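Local coordinates for molybdopterin biosynthesis enzyme, MoaB (Thermus thermophilus, PDB 3MCH), which probably binds molybdopterin and takes part in molybdenum cofactor biosynthesis, as a trimeric member of the MogA/MoaB family, at residues Lys52-Trp57 / Glu82-Leu87; Leu7-Lys12 / Pro48-Val53; Met99-Val102 / Lys106-Met109; Pro93-Leu98 / Leu143-His148. All coordinates share one frame; numbering follows the deposited sequence.

Contact 1. Residues Lys52-Trp57 / Glu82-Leu87; sequences KVLRLW and EATREL
Leu87 and Leu54 meet because each turns CG away from its own carbonyl carbon, with chi1 at -65° in Leu87 and -67° in Leu54, and the two side chains run obliquely into one another. Leu87 is the wedge of the contact. Its CD1 branch presses on Leu54, lying 3.6 Å from Leu54 CB and 3.8 Å from Leu54 CD1. Its CD2 branch serves a different neighbour, approaching the guanidinium group of Arg55 obliquely, 3.5 Å from Arg55 NH2. Arg55 arrives there by an extended start and a bend at chi3 (-52°), which brings its charged end back over the leucine at about a right angle. Leu54 also lays CD1 across Thr84, 3.8 Å from Thr84 OG1, a hydroxyl that is hydrogen-bonded to Thr80 O in the preceding turn and to Asn127 ND2. The inner part of the contact is thus buried and mostly apolar, while the exposed Arg55 roofs its outer margin. With the side chain of Leu87 cut back to a single methyl, as in an alanine here, a gap is likely to open beside Leu54, and the Arg55 guanidinium would lose its contact with CD2. Helix 47-60 packs here against helix 80-85 and the residues that follow it, while the side chain of Leu54 also touches Ile66 and Thr68 of strand 65-69 and Leu7 of strand 2-9.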
# COMPACT_ATOMS: atom_id res chain seq x y z
N LYS B 52 -9.59 -18.99 -13.95
CA LYS B 52 -10.33 -20.24 -13.88
C LYS B 52 -9.77 -21.14 -12.78
O LYS B 52 -10.53 -21.73 -12.01
CB LYS B 52 -10.28 -20.99 -15.22
CG LYS B 52 -11.06 -22.30 -15.18
CD LYS B 52 -10.95 -23.09 -16.47
CE LYS B 52 -11.70 -24.41 -16.36
NZ LYS B 52 -11.65 -25.20 -17.62
N VAL B 53 -8.45 -21.25 -12.71
CA VAL B 53 -7.80 -22.07 -11.70
C VAL B 53 -8.02 -21.49 -10.31
O VAL B 53 -8.37 -22.21 -9.38
CB VAL B 53 -6.28 -22.19 -11.96
CG1 VAL B 53 -5.62 -22.98 -10.83
CG2 VAL B 53 -6.03 -22.89 -13.30
N LEU B 54 -7.80 -20.18 -10.16
CA LEU B 54 -7.99 -19.55 -8.86
C LEU B 54 -9.43 -19.71 -8.40
O LEU B 54 -9.70 -19.92 -7.22
CB LEU B 54 -7.64 -18.06 -8.93
CG LEU B 54 -6.17 -17.68 -9.17
CD1 LEU B 54 -6.04 -16.16 -9.20
CD2 LEU B 54 -5.30 -18.27 -8.06
N ARG B 55 -10.36 -19.61 -9.35
CA ARG B 55 -11.78 -19.74 -9.06
C ARG B 55 -12.08 -21.16 -8.59
O ARG B 55 -12.77 -21.37 -7.59
CB ARG B 55 -12.60 -19.44 -10.32
CG ARG B 55 -14.07 -19.15 -10.07
CD ARG B 55 -14.84 -19.12 -11.38
NE ARG B 55 -14.24 -18.22 -12.36
CZ ARG B 55 -14.26 -16.89 -12.28
NH1 ARG B 55 -13.69 -16.17 -13.23
NH2 ARG B 55 -14.87 -16.29 -11.27
N LEU B 56 -11.54 -22.13 -9.32
CA LEU B 56 -11.72 -23.55 -9.01
C LEU B 56 -11.17 -23.89 -7.63
O LEU B 56 -11.86 -24.47 -6.79
CB LEU B 56 -10.99 -24.40 -10.05
CG LEU B 56 -11.78 -25.33 -10.98
CD1 LEU B 56 -12.76 -24.53 -11.81
CD2 LEU B 56 -10.80 -26.08 -11.88
N TRP B 57 -9.91 -23.52 -7.41
CA TRP B 57 -9.23 -23.81 -6.15
C TRP B 57 -9.89 -23.20 -4.92
O TRP B 57 -9.94 -23.82 -3.86
CB TRP B 57 -7.78 -23.34 -6.24
CG TRP B 57 -6.92 -24.23 -7.10
CD1 TRP B 57 -7.34 -25.25 -7.90
CD2 TRP B 57 -5.50 -24.18 -7.22
NE1 TRP B 57 -6.27 -25.85 -8.51
CE2 TRP B 57 -5.12 -25.21 -8.11
CE3 TRP B 57 -4.50 -23.36 -6.67
CZ2 TRP B 57 -3.79 -25.45 -8.46
CZ3 TRP B 57 -3.18 -23.60 -7.02
CH2 TRP B 57 -2.83 -24.64 -7.91
N GLU B 82 -3.47 -8.21 -11.84
CA GLU B 82 -4.76 -7.76 -12.35
C GLU B 82 -5.77 -8.90 -12.36
O GLU B 82 -6.91 -8.73 -11.95
CB GLU B 82 -4.62 -7.21 -13.78
CG GLU B 82 -3.89 -5.88 -13.87
CD GLU B 82 -2.41 -6.04 -14.15
OE1 GLU B 82 -1.74 -6.80 -13.42
OE2 GLU B 82 -1.92 -5.41 -15.11
N ALA B 83 -5.34 -10.07 -12.83
CA ALA B 83 -6.22 -11.22 -12.89
C ALA B 83 -6.69 -11.62 -11.49
O ALA B 83 -7.85 -11.97 -11.29
CB ALA B 83 -5.51 -12.40 -13.55
N THR B 84 -5.78 -11.54 -10.53
CA THR B 84 -6.09 -11.89 -9.16
C THR B 84 -7.03 -10.90 -8.49
O THR B 84 -8.03 -11.29 -7.88
CB THR B 84 -4.80 -12.01 -8.32
OG1 THR B 84 -3.94 -12.99 -8.90
CG2 THR B 84 -5.13 -12.42 -6.88
N ARG B 85 -6.71 -9.61 -8.59
CA ARG B 85 -7.53 -8.57 -7.97
C ARG B 85 -9.00 -8.70 -8.35
O ARG B 85 -9.88 -8.50 -7.52
CB ARG B 85 -7.04 -7.18 -8.37
CG ARG B 85 -5.67 -6.80 -7.86
CD ARG B 85 -5.47 -5.29 -8.01
NE ARG B 85 -6.31 -4.55 -7.07
CZ ARG B 85 -6.62 -3.26 -7.19
NH1 ARG B 85 -6.17 -2.56 -8.22
NH2 ARG B 85 -7.37 -2.67 -6.27
N GLU B 86 -9.24 -9.03 -9.61
CA GLU B 86 -10.60 -9.16 -10.11
C GLU B 86 -11.40 -10.28 -9.45
O GLU B 86 -12.63 -10.31 -9.53
CB GLU B 86 -10.57 -9.36 -11.62
CG GLU B 86 -10.13 -8.10 -12.38
CD GLU B 86 -9.63 -8.40 -13.78
OE1 GLU B 86 -10.21 -9.28 -14.45
OE2 GLU B 86 -8.66 -7.74 -14.22
N LEU B 87 -10.70 -11.20 -8.78
CA LEU B 87 -11.35 -12.34 -8.12
C LEU B 87 -11.44 -12.20 -6.60
O LEU B 87 -12.10 -13.00 -5.94
CB LEU B 87 -10.61 -13.63 -8.45
CG LEU B 87 -10.58 -14.12 -9.90
CD1 LEU B 87 -9.66 -15.33 -10.02
CD2 LEU B 87 -11.99 -14.47 -10.36

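Contact 2. Residues Leu7-Lys12 / Pro48-Val53; sequences LTVSDK and PMIKKV
Val9 and Ile50 form the tight end of this strand-helix contact: Val9 CG1 lies 3.6 Å from Ile50 CD1, and the two side chains cross at about a right angle. Ile50 leaves its helix alongside the strand and not at it, and only its outer end comes nearer. Its CG1 stands opposite the carbonyl carbon (chi1 -68°), and the extended continuation carries CD1 across to the valine. One helical turn further on the fit is slacker. Leu7 straddles a single methyl of Val53, with Leu7 CD1 3.9 Å and Leu7 CD2 4.1 Å from Val53 CG1, while Leu7 CD2 and Ile50 CG2 are 4.4 Å apart. All four of these residues are buried. Beyond them the solvent side begins: the strand gives way to a loop after Val9, and Pro48, Met49 and Lys52 lie on the exposed flank of the helix. Strand 7-9 and helix 48-53 run almost exactly antiparallel, at 177°, with their axes 10.6 Å apart. The strand lies inside the sheet, hydrogen-bonded through its backbone to strand 35-43 on one flank and to strand 65-69 on the other. Helix 47-60 covers it, and Thr80 of helix 80-85 closes on both Val9 and Ile50.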
# COMPACT_ATOMS: atom_id res chain seq x y z
N LEU B 7 0.41 -22.22 -7.65
CA LEU B 7 0.13 -21.99 -9.06
C LEU B 7 1.26 -21.24 -9.74
O LEU B 7 1.51 -20.07 -9.45
CB LEU B 7 -1.16 -21.18 -9.20
CG LEU B 7 -1.60 -20.87 -10.64
CD1 LEU B 7 -1.86 -22.17 -11.38
CD2 LEU B 7 -2.86 -20.01 -10.62
N THR B 8 1.95 -21.92 -10.66
CA THR B 8 3.05 -21.30 -11.38
C THR B 8 2.54 -20.69 -12.68
O THR B 8 2.12 -21.40 -13.60
CB THR B 8 4.17 -22.32 -11.67
OG1 THR B 8 4.74 -22.76 -10.43
CG2 THR B 8 5.27 -21.70 -12.53
N VAL B 9 2.57 -19.36 -12.74
CA VAL B 9 2.09 -18.61 -13.90
C VAL B 9 3.16 -18.18 -14.90
O VAL B 9 4.01 -17.35 -14.60
CB VAL B 9 1.42 -17.29 -13.45
CG1 VAL B 9 0.85 -16.55 -14.66
CG2 VAL B 9 0.32 -17.58 -12.44
N SER B 10 3.10 -18.77 -16.10
CA SER B 10 4.03 -18.45 -17.18
C SER B 10 3.61 -19.24 -18.43
O SER B 10 3.01 -20.30 -18.32
CB SER B 10 5.45 -18.72 -16.71
OG SER B 10 6.35 -18.63 -17.81
N ASP B 11 3.95 -18.71 -19.60
CA ASP B 11 3.63 -19.38 -20.85
C ASP B 11 4.81 -20.33 -21.06
O ASP B 11 4.69 -21.36 -21.72
CB ASP B 11 3.53 -18.41 -22.03
CG ASP B 11 2.38 -17.43 -21.89
OD1 ASP B 11 1.27 -17.86 -21.52
OD2 ASP B 11 2.59 -16.23 -22.16
N LYS B 12 5.96 -19.96 -20.50
CA LYS B 12 7.17 -20.77 -20.63
C LYS B 12 7.07 -22.14 -19.97
O LYS B 12 7.96 -22.98 -20.12
CB LYS B 12 8.37 -20.00 -20.06
CG LYS B 12 8.67 -18.71 -20.81
CD LYS B 12 9.91 -18.01 -20.29
CE LYS B 12 10.23 -16.77 -21.13
NZ LYS B 12 11.48 -16.10 -20.70
N PRO B 48 -7.64 -15.05 -18.26
CA PRO B 48 -8.81 -15.94 -18.22
C PRO B 48 -8.50 -17.30 -17.60
O PRO B 48 -9.28 -17.82 -16.79
CB PRO B 48 -9.19 -16.07 -19.70
CG PRO B 48 -8.78 -14.75 -20.26
CD PRO B 48 -7.44 -14.51 -19.61
N MET B 49 -7.37 -17.87 -17.97
CA MET B 49 -6.96 -19.17 -17.46
C MET B 49 -6.49 -19.10 -16.02
O MET B 49 -6.73 -20.02 -15.24
CB MET B 49 -5.88 -19.75 -18.35
CG MET B 49 -6.36 -19.96 -19.78
SD MET B 49 -5.11 -20.72 -20.79
CE MET B 49 -5.32 -22.44 -20.32
N ILE B 50 -5.80 -18.02 -15.67
CA ILE B 50 -5.33 -17.87 -14.30
C ILE B 50 -6.56 -17.82 -13.40
O ILE B 50 -6.63 -18.51 -12.38
CB ILE B 50 -4.52 -16.55 -14.12
CG1 ILE B 50 -3.21 -16.64 -14.90
CG2 ILE B 50 -4.24 -16.30 -12.64
CD1 ILE B 50 -2.50 -15.31 -15.11
N LYS B 51 -7.54 -17.01 -13.80
CA LYS B 51 -8.77 -16.87 -13.04
C LYS B 51 -9.56 -18.16 -12.90
O LYS B 51 -10.14 -18.42 -11.85
CB LYS B 51 -9.63 -15.76 -13.67
CG LYS B 51 -8.91 -14.42 -13.74
CD LYS B 51 -9.76 -13.31 -14.34
CE LYS B 51 -10.91 -12.91 -13.43
NZ LYS B 51 -11.62 -11.69 -13.94
N LYS B 52 -9.59 -18.99 -13.95
CA LYS B 52 -10.33 -20.24 -13.88
C LYS B 52 -9.77 -21.14 -12.78
O LYS B 52 -10.53 -21.73 -12.01
CB LYS B 52 -10.28 -20.99 -15.22
CG LYS B 52 -11.06 -22.30 -15.18
CD LYS B 52 -10.95 -23.09 -16.47
CE LYS B 52 -11.70 -24.41 -16.36
NZ LYS B 52 -11.65 -25.20 -17.62
N VAL B 53 -8.45 -21.25 -12.71
CA VAL B 53 -7.80 -22.07 -11.70
C VAL B 53 -8.02 -21.49 -10.31
O VAL B 53 -8.37 -22.21 -9.38
CB VAL B 53 -6.28 -22.19 -11.96
CG1 VAL B 53 -5.62 -22.98 -10.83
CG2 VAL B 53 -6.03 -22.89 -13.30

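Contact 3. Residues Met99-Val102 / Lys106-Met109; sequences MRLV and KTPM
A Schellman motif at the end of helix 93-99 sets up this contact, in which Leu101 leaves helical geometry with a positive phi of 57° and meets Lys106 and Thr107 of the same loop. Beyond CB, Leu101 is extended (chi2 180°), which carries CD1 out to the returning chain. That methyl lies 4.1 Å from Thr107 CB and 4.2 Å from Lys106 CB, so it touches the bases of both side chains. Leu101 and Thr107 lie side by side and point the same way, and the threonine hydroxyl is hydrogen-bonded to Glu137 OE1 of helix 132-142. Lys106 starts toward Leu101 but its amino end leads away. The polar link between the two segments is a water, which donates to Leu101 O at 2.7 Å and accepts from Lys106 N at 3.1 Å, bridging backbones whose CA atoms, in Leu101 and Lys106, stand 6.9 Å apart at their nearest. Leu101 is further backed by Glu137 and Ala141 of helix 132-142. The loop also reaches other chains: Arg100 forms a salt bridge with Glu97 of the second subunit, and Val102 packs on Val102 of the third. The arrangement is that of a helix C-terminal cap continued into a water-bridged loop, here placed at a trimer interface.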
# COMPACT_ATOMS: atom_id res chain seq x y z
N MET B 99 5.72 -8.93 1.00
CA MET B 99 6.33 -9.63 -0.13
C MET B 99 7.30 -8.76 -0.92
O MET B 99 8.15 -9.27 -1.66
CB MET B 99 5.25 -10.20 -1.06
CG MET B 99 4.47 -11.34 -0.42
SD MET B 99 3.33 -12.20 -1.54
CE MET B 99 2.06 -10.95 -1.72
N ARG B 100 7.18 -7.44 -0.77
CA ARG B 100 8.09 -6.52 -1.45
C ARG B 100 9.30 -6.23 -0.56
O ARG B 100 10.17 -5.44 -0.93
CB ARG B 100 7.38 -5.21 -1.81
CG ARG B 100 6.54 -5.28 -3.07
CD ARG B 100 6.07 -3.90 -3.50
NE ARG B 100 4.89 -3.44 -2.77
CZ ARG B 100 3.65 -3.83 -3.03
NH1 ARG B 100 3.41 -4.70 -4.01
NH2 ARG B 100 2.64 -3.33 -2.33
N LEU B 101 9.32 -6.85 0.61
CA LEU B 101 10.41 -6.70 1.58
C LEU B 101 10.63 -5.24 1.97
O LEU B 101 11.77 -4.81 2.21
CB LEU B 101 11.70 -7.27 0.99
CG LEU B 101 11.61 -8.65 0.32
CD1 LEU B 101 12.99 -9.05 -0.22
CD2 LEU B 101 11.10 -9.68 1.31
N VAL B 102 9.55 -4.49 2.06
CA VAL B 102 9.61 -3.06 2.39
C VAL B 102 10.31 -2.73 3.70
O VAL B 102 9.95 -3.24 4.76
CB VAL B 102 8.20 -2.43 2.43
CG1 VAL B 102 8.30 -0.93 2.68
CG2 VAL B 102 7.47 -2.70 1.13
N LYS B 106 16.89 -5.70 2.42
CA LYS B 106 17.34 -7.01 1.95
C LYS B 106 17.63 -7.25 0.47
O LYS B 106 18.68 -7.77 0.11
CB LYS B 106 16.27 -8.06 2.27
CG LYS B 106 16.34 -8.61 3.69
CD LYS B 106 15.31 -9.71 3.90
CE LYS B 106 15.62 -10.53 5.15
NZ LYS B 106 15.66 -9.71 6.39
N THR B 107 16.68 -6.88 -0.38
CA THR B 107 16.81 -7.05 -1.82
C THR B 107 15.96 -5.89 -2.34
O THR B 107 14.73 -5.91 -2.24
CB THR B 107 16.35 -8.41 -2.40
OG1 THR B 107 17.11 -9.47 -1.79
CG2 THR B 107 16.57 -8.45 -3.91
N PRO B 108 16.61 -4.85 -2.90
CA PRO B 108 15.94 -3.66 -3.44
C PRO B 108 14.99 -3.97 -4.59
O PRO B 108 13.88 -3.45 -4.64
CB PRO B 108 17.11 -2.79 -3.88
CG PRO B 108 18.12 -3.04 -2.80
CD PRO B 108 18.04 -4.54 -2.62
N MET B 109 15.42 -4.83 -5.51
CA MET B 109 14.60 -5.18 -6.67
C MET B 109 13.24 -5.76 -6.32
O MET B 109 12.30 -5.71 -7.12
CB MET B 109 15.37 -6.15 -7.58
CG MET B 109 15.38 -5.76 -9.05
SD MET B 109 15.85 -4.03 -9.33
CE MET B 109 17.60 -4.06 -8.91
O HOH W 1 14.26 -4.55 1.30

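Contact 4. Residues Pro93-Leu98 / Leu143-His148; sequences PGLAEL and LPVLPH
The backbones of 93-98 and 143-148 keep well apart, with the nearest CA atoms, those of Leu95 and Leu146, at 9.1 Å, and side chains span the distance. Val145 makes the connection with one methyl. Its CG2 lies 4.2 Å from Leu98 CD1 and equally 4.2 Å from Leu95 CD2, so two leucines on successive turns of helix 93-99 share a single branch of the valine. With chi1 at -59°, Val145 places that CG2 between its own backbone N and carbonyl carbon, directed at the helix. Leu98 and Val145 reach toward each other tip to tip, whereas Leu95 sets off to one side and only its outer end comes close. These separations mark a light apolar contact, burying 94 Å² in all. Val142 of helix 132-142 packs on both leucines, and Leu126 of strand 123-128 lies against Leu95. Other subunits adjoin the same region: in the third subunit, Thr107 packs on Leu98, Met109 packs on Val145, and Arg100 makes a salt bridge with Glu97. The pattern is that of an alpha/beta fold in which one helix packs, through two leucines, on the residue that leads into helix 146-154, at a subunit interface of the trimer.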
# COMPACT_ATOMS: atom_id res chain seq x y z
N PRO B 93 -3.35 -5.51 1.85
CA PRO B 93 -2.15 -4.77 1.45
C PRO B 93 -0.91 -5.05 2.29
O PRO B 93 0.19 -5.04 1.76
CB PRO B 93 -2.61 -3.31 1.52
CG PRO B 93 -3.70 -3.33 2.53
CD PRO B 93 -4.45 -4.59 2.18
N GLY B 94 -1.10 -5.28 3.58
CA GLY B 94 0.03 -5.55 4.45
C GLY B 94 0.87 -6.73 3.99
O GLY B 94 2.09 -6.73 4.17
N LEU B 95 0.22 -7.73 3.41
CA LEU B 95 0.96 -8.90 2.95
C LEU B 95 1.67 -8.60 1.63
O LEU B 95 2.76 -9.11 1.38
CB LEU B 95 0.01 -10.10 2.79
CG LEU B 95 -0.51 -10.67 4.11
CD1 LEU B 95 -1.51 -11.80 3.86
CD2 LEU B 95 0.68 -11.18 4.92
N ALA B 96 1.06 -7.75 0.80
CA ALA B 96 1.67 -7.37 -0.46
C ALA B 96 2.94 -6.57 -0.14
O ALA B 96 3.96 -6.69 -0.82
CB ALA B 96 0.70 -6.51 -1.29
N GLU B 97 2.88 -5.77 0.92
CA GLU B 97 4.03 -4.97 1.35
C GLU B 97 5.13 -5.90 1.88
O GLU B 97 6.32 -5.70 1.60
CB GLU B 97 3.60 -3.99 2.44
CG GLU B 97 2.53 -3.01 1.97
CD GLU B 97 1.84 -2.27 3.10
OE1 GLU B 97 1.94 -2.70 4.27
OE2 GLU B 97 1.17 -1.25 2.81
N LEU B 98 4.75 -6.92 2.64
CA LEU B 98 5.75 -7.84 3.17
C LEU B 98 6.47 -8.55 2.03
O LEU B 98 7.69 -8.73 2.08
CB LEU B 98 5.10 -8.88 4.10
CG LEU B 98 4.58 -8.38 5.45
CD1 LEU B 98 4.02 -9.55 6.23
CD2 LEU B 98 5.70 -7.70 6.22
N LEU B 143 5.80 -15.61 6.11
CA LEU B 143 5.69 -16.83 6.91
C LEU B 143 5.37 -16.66 8.40
O LEU B 143 4.53 -17.38 8.93
CB LEU B 143 6.97 -17.67 6.76
CG LEU B 143 6.96 -19.05 7.41
CD1 LEU B 143 5.83 -19.89 6.82
CD2 LEU B 143 8.30 -19.74 7.20
N PRO B 144 6.04 -15.73 9.09
CA PRO B 144 5.78 -15.54 10.52
C PRO B 144 4.33 -15.25 10.92
O PRO B 144 3.91 -15.61 12.02
CB PRO B 144 6.71 -14.38 10.89
CG PRO B 144 7.87 -14.59 9.98
CD PRO B 144 7.18 -14.90 8.66
N VAL B 145 3.57 -14.61 10.04
CA VAL B 145 2.19 -14.27 10.34
C VAL B 145 1.19 -15.01 9.46
O VAL B 145 -0.01 -14.79 9.55
CB VAL B 145 1.94 -12.75 10.17
CG1 VAL B 145 2.87 -11.96 11.09
CG2 VAL B 145 2.16 -12.34 8.71
N LEU B 146 1.70 -15.91 8.62
CA LEU B 146 0.83 -16.66 7.72
C LEU B 146 -0.15 -17.58 8.43
O LEU B 146 -1.34 -17.61 8.09
CB LEU B 146 1.69 -17.44 6.71
CG LEU B 146 1.00 -17.92 5.44
CD1 LEU B 146 0.21 -16.78 4.80
CD2 LEU B 146 2.05 -18.43 4.47
N PRO B 147 0.31 -18.36 9.43
CA PRO B 147 -0.65 -19.24 10.11
C PRO B 147 -1.77 -18.44 10.78
O PRO B 147 -2.95 -18.80 10.68
CB PRO B 147 0.22 -19.98 11.12
CG PRO B 147 1.55 -20.06 10.42
CD PRO B 147 1.69 -18.66 9.84
N HIS B 148 -1.41 -17.36 11.47
CA HIS B 148 -2.40 -16.53 12.15
C HIS B 148 -3.40 -15.98 11.13
O HIS B 148 -4.61 -15.99 11.35
CB HIS B 148 -1.74 -15.36 12.88
CG HIS B 148 -2.69 -14.54 13.70
ND1 HIS B 148 -3.22 -14.98 14.89
CD2 HIS B 148 -3.23 -13.31 13.48
CE1 HIS B 148 -4.05 -14.07 15.37
NE2 HIS B 148 -4.07 -13.05 14.53

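Contacts 1 and 2 are two sides of one helix: both use helix 47-60, share Lys52 and Val53, and have centres about 9 Å apart. They also touch directly through a salt bridge of 2.8 Å between Glu86 OE1 and Lys51 NZ. Contacts 3 and 4 form a second pair, with centres about 14 Å apart and Val102 CG2 3.3 Å from Glu97 O; the loop of contact 3 follows the helix of contact 4. The pairs are well separated: contacts 1 and 3 have centres about 25 Å apart, on opposite sides of the chain's centre, as are contacts 2 and 4, about 23 Å apart. The second pair meets neighbouring subunits.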